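Local coordinates for protein ribosome biogenesis GTPase A (Thermotoga maritima, PDB 3CNO) that probably hydrolyses GTP and takes part in a late step of 50S ribosomal subunit assembly, binding 23S rRNA, at residues D30-F35 with V56-E61; L94-L99 with V146-T151. All coordinates share one frame; numbering follows the deposited sequence.

How the contacts relate
From the N terminus, strand 24-30 runs into the loop 30-35, the chain returns through the neighbouring parallel strand 48-54, and contact 1 closes this first loop where 56-61 meets 30-35. Contact 2 opens only after that: 94-99 follows helix 87-94 and leads into strand 101-106, and the P-loop and helix 112-120 pass by before 146-151 comes back to close the second loop. The two loops therefore lie in series, neither nested nor crossed. Contact 1 joins the C-terminal ends of adjacent strands, on the nucleotide side; contact 2 joins the N-terminal ends of another adjacent pair. Their centres are about 24 Å apart.

Contact 1. Residues D30-F35 with V56-E61; sequences DARAPF and VDIADE. With GDP (guanosine-5'-diphosphate), chain B.
From CG outward, Arg-32 lies against Ala-59 and then Ile-58. Its CG packs on Ala-59 CB at 3.4 Å, and farther out the CD1 methyl of Ile-58 sits over the centre of one guanidinium face, 3.5 Å from Arg-32 CZ. Ile-58 CG1 stands between its own backbone N and carbonyl carbon (chi1 58°), and from there the extended chain carries CD1 onto the arginine. Beside them, Ala-31 CB meets Val-56 CG1 at 4.0 Å and Ala-59 CB. No direct hydrogen bond joins the segments; a water links Arg-32 NH1 to Ile-58 O.

Asp-30 holds the guanidinium side-on: Arg-32 NE reaches Asp-30 OD1 at 3.0 Å and Arg-32 NH2 reaches Asp-30 OD2 at 2.8 Å, both on the syn side. Asp-30 OD1 also accepts from the backbone N-H of Arg-32, on its anti side, making an Asx turn, so three bonds tie the aspartate to the arginine. The carbonyls of Val-235 and Ala-236 accept from NH1 and NH2.

Segment 56-61 carries the end of the NKxD guanine-specificity motif: Asp-57 OD1 accepts from GDP N1 at 2.8 Å and Asp-57 OD2 from GDP N2 at 2.7 Å. Both loops follow parallel strands, 24-30 and 48-54, and helix 61-72 lies alongside, where Thr-64 touches Ala-31, Val-56 and Ala-59.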
ATOM      1  N   ASP A  30      -2.094   1.088  -1.702  1.00 30.75           N
ATOM      2  CA  ASP A  30      -2.680   0.022  -0.897  1.00 30.86           C
ATOM      3  C   ASP A  30      -4.164   0.316  -0.724  1.00 30.88           C
ATOM      4  O   ASP A  30      -4.535   1.378  -0.214  1.00 31.27           O
ATOM      5  CB  ASP A  30      -1.982  -0.094   0.470  1.00 30.82           C
ATOM      6  CG  ASP A  30      -2.336  -1.383   1.210  1.00 30.72           C
ATOM      7  OD1 ASP A  30      -3.536  -1.709   1.319  1.00 30.95           O
ATOM      8  OD2 ASP A  30      -1.414  -2.069   1.705  1.00 31.08           O
ATOM      9  N   ALA A  31      -5.006  -0.632  -1.140  1.00 31.01           N
ATOM     10  CA  ALA A  31      -6.471  -0.496  -1.054  1.00 31.19           C
ATOM     11  C   ALA A  31      -6.987  -0.229   0.371  1.00 31.21           C
ATOM     12  O   ALA A  31      -8.069   0.353   0.550  1.00 31.51           O
ATOM     13  CB  ALA A  31      -7.181  -1.725  -1.667  1.00 30.84           C
ATOM     14  N   ARG A  32      -6.213  -0.641   1.375  1.00 30.87           N
ATOM     15  CA  ARG A  32      -6.592  -0.422   2.777  1.00 30.56           C
ATOM     16  C   ARG A  32      -6.399   1.025   3.229  1.00 30.45           C
ATOM     17  O   ARG A  32      -7.030   1.458   4.192  1.00 29.92           O
ATOM     18  CB  ARG A  32      -5.833  -1.364   3.698  1.00 30.11           C
ATOM     19  CG  ARG A  32      -5.991  -2.808   3.332  1.00 30.07           C
ATOM     20  CD  ARG A  32      -5.055  -3.698   4.136  1.00 29.90           C
ATOM     21  NE  ARG A  32      -3.664  -3.488   3.753  1.00 27.65           N
ATOM     22  CZ  ARG A  32      -2.629  -4.008   4.396  1.00 28.87           C
ATOM     23  NH1 ARG A  32      -2.827  -4.761   5.471  1.00 27.54           N
ATOM     24  NH2 ARG A  32      -1.390  -3.754   3.978  1.00 30.07           N
ATOM     25  N   ALA A  33      -5.532   1.765   2.533  1.00 30.67           N
ATOM     26  CA  ALA A  33      -5.304   3.178   2.836  1.00 30.97           C
ATOM     27  C   ALA A  33      -4.970   4.009   1.570  1.00 31.46           C
ATOM     28  O   ALA A  33      -3.806   4.375   1.347  1.00 31.19           O
ATOM     29  CB  ALA A  33      -4.214   3.322   3.915  1.00 30.97           C
ATOM     30  N   PRO A  34      -5.991   4.286   0.726  1.00 31.75           N
ATOM     31  CA  PRO A  34      -5.787   4.971  -0.558  1.00 32.49           C
ATOM     32  C   PRO A  34      -5.241   6.401  -0.456  1.00 33.33           C
ATOM     33  O   PRO A  34      -4.644   6.894  -1.410  1.00 33.20           O
ATOM     34  CB  PRO A  34      -7.187   4.969  -1.181  1.00 32.19           C
ATOM     35  CG  PRO A  34      -7.877   3.808  -0.520  1.00 32.01           C
ATOM     36  CD  PRO A  34      -7.405   3.903   0.897  1.00 31.79           C
ATOM     37  N   PHE A  35      -5.420   7.045   0.692  1.00 34.17           N
ATOM     38  CA  PHE A  35      -4.963   8.420   0.855  1.00 35.13           C
ATOM     39  C   PHE A  35      -3.530   8.510   1.371  1.00 34.98           C
ATOM     40  O   PHE A  35      -2.731   9.291   0.845  1.00 34.91           O
ATOM     41  CB  PHE A  35      -5.944   9.214   1.720  1.00 36.20           C
ATOM     42  CG  PHE A  35      -7.098   9.789   0.947  1.00 38.18           C
ATOM     43  CD1 PHE A  35      -7.547   9.183  -0.224  1.00 40.56           C
ATOM     44  CD2 PHE A  35      -7.750  10.923   1.398  1.00 40.94           C
ATOM     45  CE1 PHE A  35      -8.617   9.713  -0.951  1.00 42.14           C
ATOM     46  CE2 PHE A  35      -8.834  11.460   0.681  1.00 42.33           C
ATOM     47  CZ  PHE A  35      -9.267  10.849  -0.494  1.00 40.80           C
ATOM     48  N   VAL A  56      -6.253  -6.113  -2.609  1.00 28.35           N
ATOM     49  CA  VAL A  56      -7.686  -6.209  -2.299  1.00 28.81           C
ATOM     50  C   VAL A  56      -8.020  -7.485  -1.532  1.00 29.36           C
ATOM     51  O   VAL A  56      -9.030  -7.537  -0.839  1.00 30.50           O
ATOM     52  CB  VAL A  56      -8.619  -6.033  -3.548  1.00 28.43           C
ATOM     53  CG1 VAL A  56      -8.612  -4.601  -4.017  1.00 27.74           C
ATOM     54  CG2 VAL A  56      -8.251  -6.972  -4.671  1.00 27.37           C
ATOM     55  N   ASP A  57      -7.156  -8.490  -1.644  1.00 29.74           N
ATOM     56  CA  ASP A  57      -7.285  -9.761  -0.931  1.00 30.34           C
ATOM     57  C   ASP A  57      -7.186  -9.645   0.592  1.00 30.69           C
ATOM     58  O   ASP A  57      -7.689 -10.503   1.319  1.00 30.26           O
ATOM     59  CB  ASP A  57      -6.213 -10.752  -1.415  1.00 30.54           C
ATOM     60  CG  ASP A  57      -4.779 -10.216  -1.230  1.00 31.12           C
ATOM     61  OD1 ASP A  57      -4.489  -9.095  -1.699  1.00 29.94           O
ATOM     62  OD2 ASP A  57      -3.937 -10.925  -0.630  1.00 31.32           O
ATOM     63  N   ILE A  58      -6.504  -8.608   1.079  1.00 30.93           N
ATOM     64  CA  ILE A  58      -6.335  -8.439   2.525  1.00 30.32           C
ATOM     65  C   ILE A  58      -7.024  -7.176   3.058  1.00 31.26           C
ATOM     66  O   ILE A  58      -6.831  -6.788   4.221  1.00 31.39           O
ATOM     67  CB  ILE A  58      -4.841  -8.523   2.956  1.00 30.31           C
ATOM     68  CG1 ILE A  58      -3.992  -7.468   2.236  1.00 28.47           C
ATOM     69  CG2 ILE A  58      -4.302  -9.945   2.743  1.00 29.14           C
ATOM     70  CD1 ILE A  58      -2.629  -7.216   2.889  1.00 29.35           C
ATOM     71  N   ALA A  59      -7.825  -6.547   2.201  1.00 31.87           N
ATOM     72  CA  ALA A  59      -8.563  -5.334   2.553  1.00 33.13           C
ATOM     73  C   ALA A  59     -10.051  -5.639   2.847  1.00 33.92           C
ATOM     74  O   ALA A  59     -10.553  -6.689   2.481  1.00 33.61           O
ATOM     75  CB  ALA A  59      -8.437  -4.300   1.422  1.00 32.62           C
ATOM     76  N   ASP A  60     -10.747  -4.711   3.503  1.00 35.17           N
ATOM     77  CA  ASP A  60     -12.191  -4.840   3.712  1.00 36.18           C
ATOM     78  C   ASP A  60     -12.931  -4.595   2.399  1.00 36.84           C
ATOM     79  O   ASP A  60     -12.914  -3.476   1.887  1.00 36.62           O
ATOM     80  CB  ASP A  60     -12.687  -3.860   4.785  1.00 36.19           C
ATOM     81  CG  ASP A  60     -14.192  -3.969   5.018  1.00 36.85           C
ATOM     82  OD1 ASP A  60     -14.937  -3.023   4.674  1.00 36.52           O
ATOM     83  OD2 ASP A  60     -14.632  -5.025   5.510  1.00 36.86           O
ATOM     84  N   GLU A  61     -13.581  -5.638   1.876  1.00 37.64           N
ATOM     85  CA  GLU A  61     -14.208  -5.595   0.553  1.00 39.52           C
ATOM     86  C   GLU A  61     -15.177  -4.443   0.394  1.00 39.72           C
ATOM     87  O   GLU A  61     -15.171  -3.754  -0.638  1.00 40.15           O
ATOM     88  CB  GLU A  61     -14.937  -6.906   0.227  1.00 39.62           C
ATOM     89  CG  GLU A  61     -14.053  -8.000  -0.340  1.00 40.76           C
ATOM     90  CD  GLU A  61     -14.697  -9.377  -0.266  1.00 41.81           C
ATOM     91  OE1 GLU A  61     -15.050  -9.825   0.858  1.00 44.97           O
ATOM     92  OE2 GLU A  61     -14.831 -10.020  -1.331  1.00 44.49           O
TER
HETATM   93  PB  GDP B 501       7.253  -2.780  -3.435  1.00 30.63           P
HETATM   94  O1B GDP B 501       7.952  -3.153  -4.714  1.00 31.04           O
HETATM   95  O2B GDP B 501       6.216  -1.729  -3.786  1.00 30.87           O
HETATM   96  O3B GDP B 501       8.166  -2.129  -2.420  1.00 28.49           O
HETATM   97  O3A GDP B 501       6.519  -4.043  -2.777  1.00 30.16           O
HETATM   98  PA  GDP B 501       6.666  -5.606  -3.099  1.00 30.06           P
HETATM   99  O1A GDP B 501       6.201  -6.013  -4.476  1.00 30.82           O
HETATM  100  O2A GDP B 501       8.059  -6.093  -2.787  1.00 32.18           O
HETATM  101  O5' GDP B 501       5.630  -6.204  -2.040  1.00 30.45           O
HETATM  102  C5' GDP B 501       5.755  -5.853  -0.665  1.00 29.99           C
HETATM  103  C4' GDP B 501       5.083  -6.923   0.178  1.00 30.29           C
HETATM  104  O4' GDP B 501       3.693  -6.991  -0.127  1.00 29.17           O
HETATM  105  C3' GDP B 501       5.651  -8.301  -0.091  1.00 30.92           C
HETATM  106  O3' GDP B 501       5.696  -8.996   1.162  1.00 34.51           O
HETATM  107  C2' GDP B 501       4.639  -8.954  -0.999  1.00 31.28           C
HETATM  108  O2' GDP B 501       4.711 -10.375  -0.849  1.00 31.69           O
HETATM  109  C1' GDP B 501       3.334  -8.309  -0.539  1.00 28.60           C
HETATM  110  N9  GDP B 501       2.297  -8.102  -1.577  1.00 28.49           N
HETATM  111  C8  GDP B 501       2.433  -7.503  -2.775  1.00 27.46           C
HETATM  112  N7  GDP B 501       1.250  -7.470  -3.440  1.00 26.83           N
HETATM  113  C5  GDP B 501       0.327  -8.052  -2.654  1.00 27.71           C
HETATM  114  C6  GDP B 501      -1.121  -8.359  -2.736  1.00 28.49           C
HETATM  115  O6  GDP B 501      -1.789  -8.052  -3.745  1.00 27.96           O
HETATM  116  N1  GDP B 501      -1.695  -8.972  -1.687  1.00 28.52           N
HETATM  117  C2  GDP B 501      -1.001  -9.330  -0.586  1.00 27.72           C
HETATM  118  N2  GDP B 501      -1.655  -9.943   0.424  1.00 27.19           N
HETATM  119  N3  GDP B 501       0.323  -9.088  -0.448  1.00 27.23           N
HETATM  120  C4  GDP B 501       1.020  -8.465  -1.427  1.00 28.15           C
HETATM  121  O   HOH W   1     -10.546  -1.100   1.286  1.00 28.43           O
HETATM  122  O   HOH W   2      -5.268  -6.080   6.561  1.00 24.35           O

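Contact 2. Residues L94-L99 with V146-T151; sequences LSFDRL and VKILDT
In the P-loop GTPase sheet, strands 101-106 and 147-154 run parallel side by side, and this contact lies at their N-terminal end, where Phe-96 and Asp-97 of the lead-in to the first strand meet Val-146 and Ile-148 at the start of the second. The Phe-96 ring takes two methyl contacts, both oblique to its plane: Phe-96 CD2 to Val-146 CG2 at 4.2 Å, and Phe-96 CE2 to Ile-148 CD1, also at 4.2 Å. Over one ring face sits CB of Leu-94, from the last turn of helix 87-94, offset toward the rim. Outside the pair, Val-102, Leu-142 and the strand residues Thr-24 and Val-26 also touch Phe-96, so the ring lies between the end of helix 87-94 and strands 24-30 and 101-106.

Farther along, strand 147-154 reaches Asp-150 and the GTP-binding Gly-153, the two ends of the DxxG (G3) motif. The touching residues lie away from the nucleotide: the side chain of Ile-148 is about 13 Å from GDP.

The loop before strand 101-106 is shaped by an Asx turn, in which Asp-97 OD2 accepts from Leu-99 N at 2.8 Å (angle 158°). Folded this way, the backbone of 97-98 lies against Val-146: the other branch of that valine, CG1, rests 3.9 Å from Arg-98 CA and 3.3 Å from the carbonyl oxygen O of Asp-97.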
ATOM      1  N   LEU A  94      -5.938  -2.884 -16.958  1.00 43.65           N
ATOM      2  CA  LEU A  94      -5.047  -1.770 -17.311  1.00 43.79           C
ATOM      3  C   LEU A  94      -5.430  -1.130 -18.649  1.00 44.37           C
ATOM      4  O   LEU A  94      -5.526   0.096 -18.734  1.00 44.62           O
ATOM      5  CB  LEU A  94      -3.568  -2.192 -17.301  1.00 43.49           C
ATOM      6  CG  LEU A  94      -2.933  -2.579 -15.956  1.00 42.74           C
ATOM      7  CD1 LEU A  94      -1.650  -3.369 -16.155  1.00 40.89           C
ATOM      8  CD2 LEU A  94      -2.710  -1.382 -15.046  1.00 41.52           C
ATOM      9  N   SER A  95      -5.679  -1.965 -19.665  1.00 44.84           N
ATOM     10  CA  SER A  95      -5.997  -1.517 -21.033  1.00 45.60           C
ATOM     11  C   SER A  95      -5.128  -0.341 -21.478  1.00 45.75           C
ATOM     12  O   SER A  95      -5.614   0.778 -21.656  1.00 45.96           O
ATOM     13  CB  SER A  95      -7.495  -1.202 -21.206  1.00 45.87           C
ATOM     14  OG  SER A  95      -8.265  -2.395 -21.346  1.00 47.34           O
ATOM     15  N   PHE A  96      -3.835  -0.609 -21.634  1.00 45.79           N
ATOM     16  CA  PHE A  96      -2.879   0.394 -22.082  1.00 46.21           C
ATOM     17  C   PHE A  96      -3.031   0.664 -23.572  1.00 46.81           C
ATOM     18  O   PHE A  96      -3.154  -0.276 -24.376  1.00 46.95           O
ATOM     19  CB  PHE A  96      -1.438  -0.061 -21.822  1.00 45.51           C
ATOM     20  CG  PHE A  96      -1.059  -0.129 -20.366  1.00 44.62           C
ATOM     21  CD1 PHE A  96      -1.320   0.930 -19.503  1.00 43.30           C
ATOM     22  CD2 PHE A  96      -0.391  -1.247 -19.871  1.00 44.11           C
ATOM     23  CE1 PHE A  96      -0.947   0.865 -18.161  1.00 42.74           C
ATOM     24  CE2 PHE A  96      -0.006  -1.316 -18.538  1.00 43.05           C
ATOM     25  CZ  PHE A  96      -0.291  -0.257 -17.680  1.00 43.45           C
ATOM     26  N   ASP A  97      -3.005   1.945 -23.934  1.00 47.30           N
ATOM     27  CA  ASP A  97      -2.873   2.338 -25.332  1.00 47.73           C
ATOM     28  C   ASP A  97      -1.618   1.699 -25.921  1.00 47.53           C
ATOM     29  O   ASP A  97      -0.645   1.443 -25.208  1.00 47.59           O
ATOM     30  CB  ASP A  97      -2.800   3.859 -25.473  1.00 47.96           C
ATOM     31  CG  ASP A  97      -2.910   4.310 -26.920  1.00 49.14           C
ATOM     32  OD1 ASP A  97      -4.052   4.423 -27.421  1.00 51.15           O
ATOM     33  OD2 ASP A  97      -1.857   4.533 -27.559  1.00 49.76           O
ATOM     34  N   ARG A  98      -1.647   1.431 -27.220  1.00 47.37           N
ATOM     35  CA  ARG A  98      -0.504   0.839 -27.900  1.00 47.30           C
ATOM     36  C   ARG A  98       0.727   1.752 -27.874  1.00 46.72           C
ATOM     37  O   ARG A  98       1.855   1.287 -28.044  1.00 46.43           O
ATOM     38  CB  ARG A  98      -0.873   0.435 -29.334  1.00 47.69           C
ATOM     39  CG  ARG A  98      -1.472   1.534 -30.186  1.00 49.13           C
ATOM     40  CD  ARG A  98      -1.680   1.016 -31.603  1.00 53.63           C
ATOM     41  NE  ARG A  98      -2.145   2.050 -32.529  1.00 56.80           N
ATOM     42  CZ  ARG A  98      -1.364   2.974 -33.093  1.00 58.28           C
ATOM     43  NH1 ARG A  98      -0.061   3.010 -32.823  1.00 59.02           N
ATOM     44  NH2 ARG A  98      -1.890   3.868 -33.928  1.00 58.50           N
ATOM     45  N   LEU A  99       0.503   3.044 -27.654  1.00 46.24           N
ATOM     46  CA  LEU A  99       1.606   3.999 -27.576  1.00 46.43           C
ATOM     47  C   LEU A  99       1.917   4.460 -26.147  1.00 46.02           C
ATOM     48  O   LEU A  99       2.703   5.393 -25.943  1.00 46.41           O
ATOM     49  CB  LEU A  99       1.374   5.192 -28.518  1.00 46.65           C
ATOM     50  CG  LEU A  99       1.289   4.916 -30.031  1.00 47.13           C
ATOM     51  CD1 LEU A  99       1.013   6.220 -30.764  1.00 46.82           C
ATOM     52  CD2 LEU A  99       2.530   4.185 -30.617  1.00 46.96           C
ATOM     53  N   VAL A 146       3.826  -1.947 -26.135  1.00 47.57           N
ATOM     54  CA  VAL A 146       3.798  -0.898 -25.104  1.00 46.82           C
ATOM     55  C   VAL A 146       5.000  -1.106 -24.188  1.00 46.41           C
ATOM     56  O   VAL A 146       5.394  -2.244 -23.915  1.00 46.04           O
ATOM     57  CB  VAL A 146       2.441  -0.754 -24.298  1.00 47.26           C
ATOM     58  CG1 VAL A 146       1.223  -1.247 -25.086  1.00 46.54           C
ATOM     59  CG2 VAL A 146       2.510  -1.400 -22.933  1.00 46.77           C
ATOM     60  N   LYS A 147       5.605  -0.000 -23.765  1.00 45.99           N
ATOM     61  CA  LYS A 147       6.868  -0.046 -23.035  1.00 45.69           C
ATOM     62  C   LYS A 147       6.662   0.291 -21.571  1.00 45.01           C
ATOM     63  O   LYS A 147       6.017   1.284 -21.249  1.00 44.91           O
ATOM     64  CB  LYS A 147       7.873   0.931 -23.652  1.00 45.86           C
ATOM     65  CG  LYS A 147       8.654   0.366 -24.803  1.00 46.91           C
ATOM     66  CD  LYS A 147      10.084   0.019 -24.402  1.00 49.33           C
ATOM     67  CE  LYS A 147      11.044   1.197 -24.655  1.00 49.73           C
ATOM     68  NZ  LYS A 147      12.463   0.740 -24.820  1.00 50.03           N
ATOM     69  N   ILE A 148       7.208  -0.547 -20.694  1.00 44.41           N
ATOM     70  CA  ILE A 148       7.111  -0.329 -19.251  1.00 44.02           C
ATOM     71  C   ILE A 148       8.507  -0.253 -18.631  1.00 43.94           C
ATOM     72  O   ILE A 148       9.357  -1.102 -18.890  1.00 43.65           O
ATOM     73  CB  ILE A 148       6.248  -1.418 -18.542  1.00 43.77           C
ATOM     74  CG1 ILE A 148       4.905  -1.611 -19.270  1.00 43.93           C
ATOM     75  CG2 ILE A 148       6.018  -1.043 -17.085  1.00 42.95           C
ATOM     76  CD1 ILE A 148       3.986  -2.705 -18.686  1.00 43.94           C
ATOM     77  N   LEU A 149       8.734   0.788 -17.833  1.00 44.22           N
ATOM     78  CA  LEU A 149       9.975   0.931 -17.071  1.00 44.37           C
ATOM     79  C   LEU A 149      10.142  -0.209 -16.070  1.00 44.45           C
ATOM     80  O   LEU A 149       9.256  -0.465 -15.245  1.00 44.41           O
ATOM     81  CB  LEU A 149      10.018   2.283 -16.352  1.00 44.10           C
ATOM     82  CG  LEU A 149      10.502   3.497 -17.139  1.00 44.76           C
ATOM     83  CD1 LEU A 149      10.306   4.757 -16.305  1.00 44.57           C
ATOM     84  CD2 LEU A 149      11.971   3.333 -17.549  1.00 43.83           C
ATOM     85  N   ASP A 150      11.292  -0.871 -16.162  1.00 44.54           N
ATOM     86  CA  ASP A 150      11.626  -2.082 -15.412  1.00 44.94           C
ATOM     87  C   ASP A 150      11.666  -1.909 -13.881  1.00 44.70           C
ATOM     88  O   ASP A 150      11.428  -2.860 -13.126  1.00 44.65           O
ATOM     89  CB  ASP A 150      12.989  -2.595 -15.903  1.00 45.26           C
ATOM     90  CG  ASP A 150      13.257  -4.031 -15.503  1.00 46.91           C
ATOM     91  OD1 ASP A 150      12.313  -4.853 -15.557  1.00 48.55           O
ATOM     92  OD2 ASP A 150      14.420  -4.343 -15.148  1.00 48.66           O
ATOM     93  N   THR A 151      11.984  -0.700 -13.436  1.00 44.41           N
ATOM     94  CA  THR A 151      12.115  -0.395 -12.022  1.00 44.27           C
ATOM     95  C   THR A 151      11.051   0.643 -11.672  1.00 44.34           C
ATOM     96  O   THR A 151      10.875   1.631 -12.399  1.00 44.37           O
ATOM     97  CB  THR A 151      13.555   0.120 -11.698  1.00 44.19           C
ATOM     98  OG1 THR A 151      14.509  -0.871 -12.097  1.00 44.47           O
ATOM     99  CG2 THR A 151      13.748   0.404 -10.204  1.00 43.57           C
TER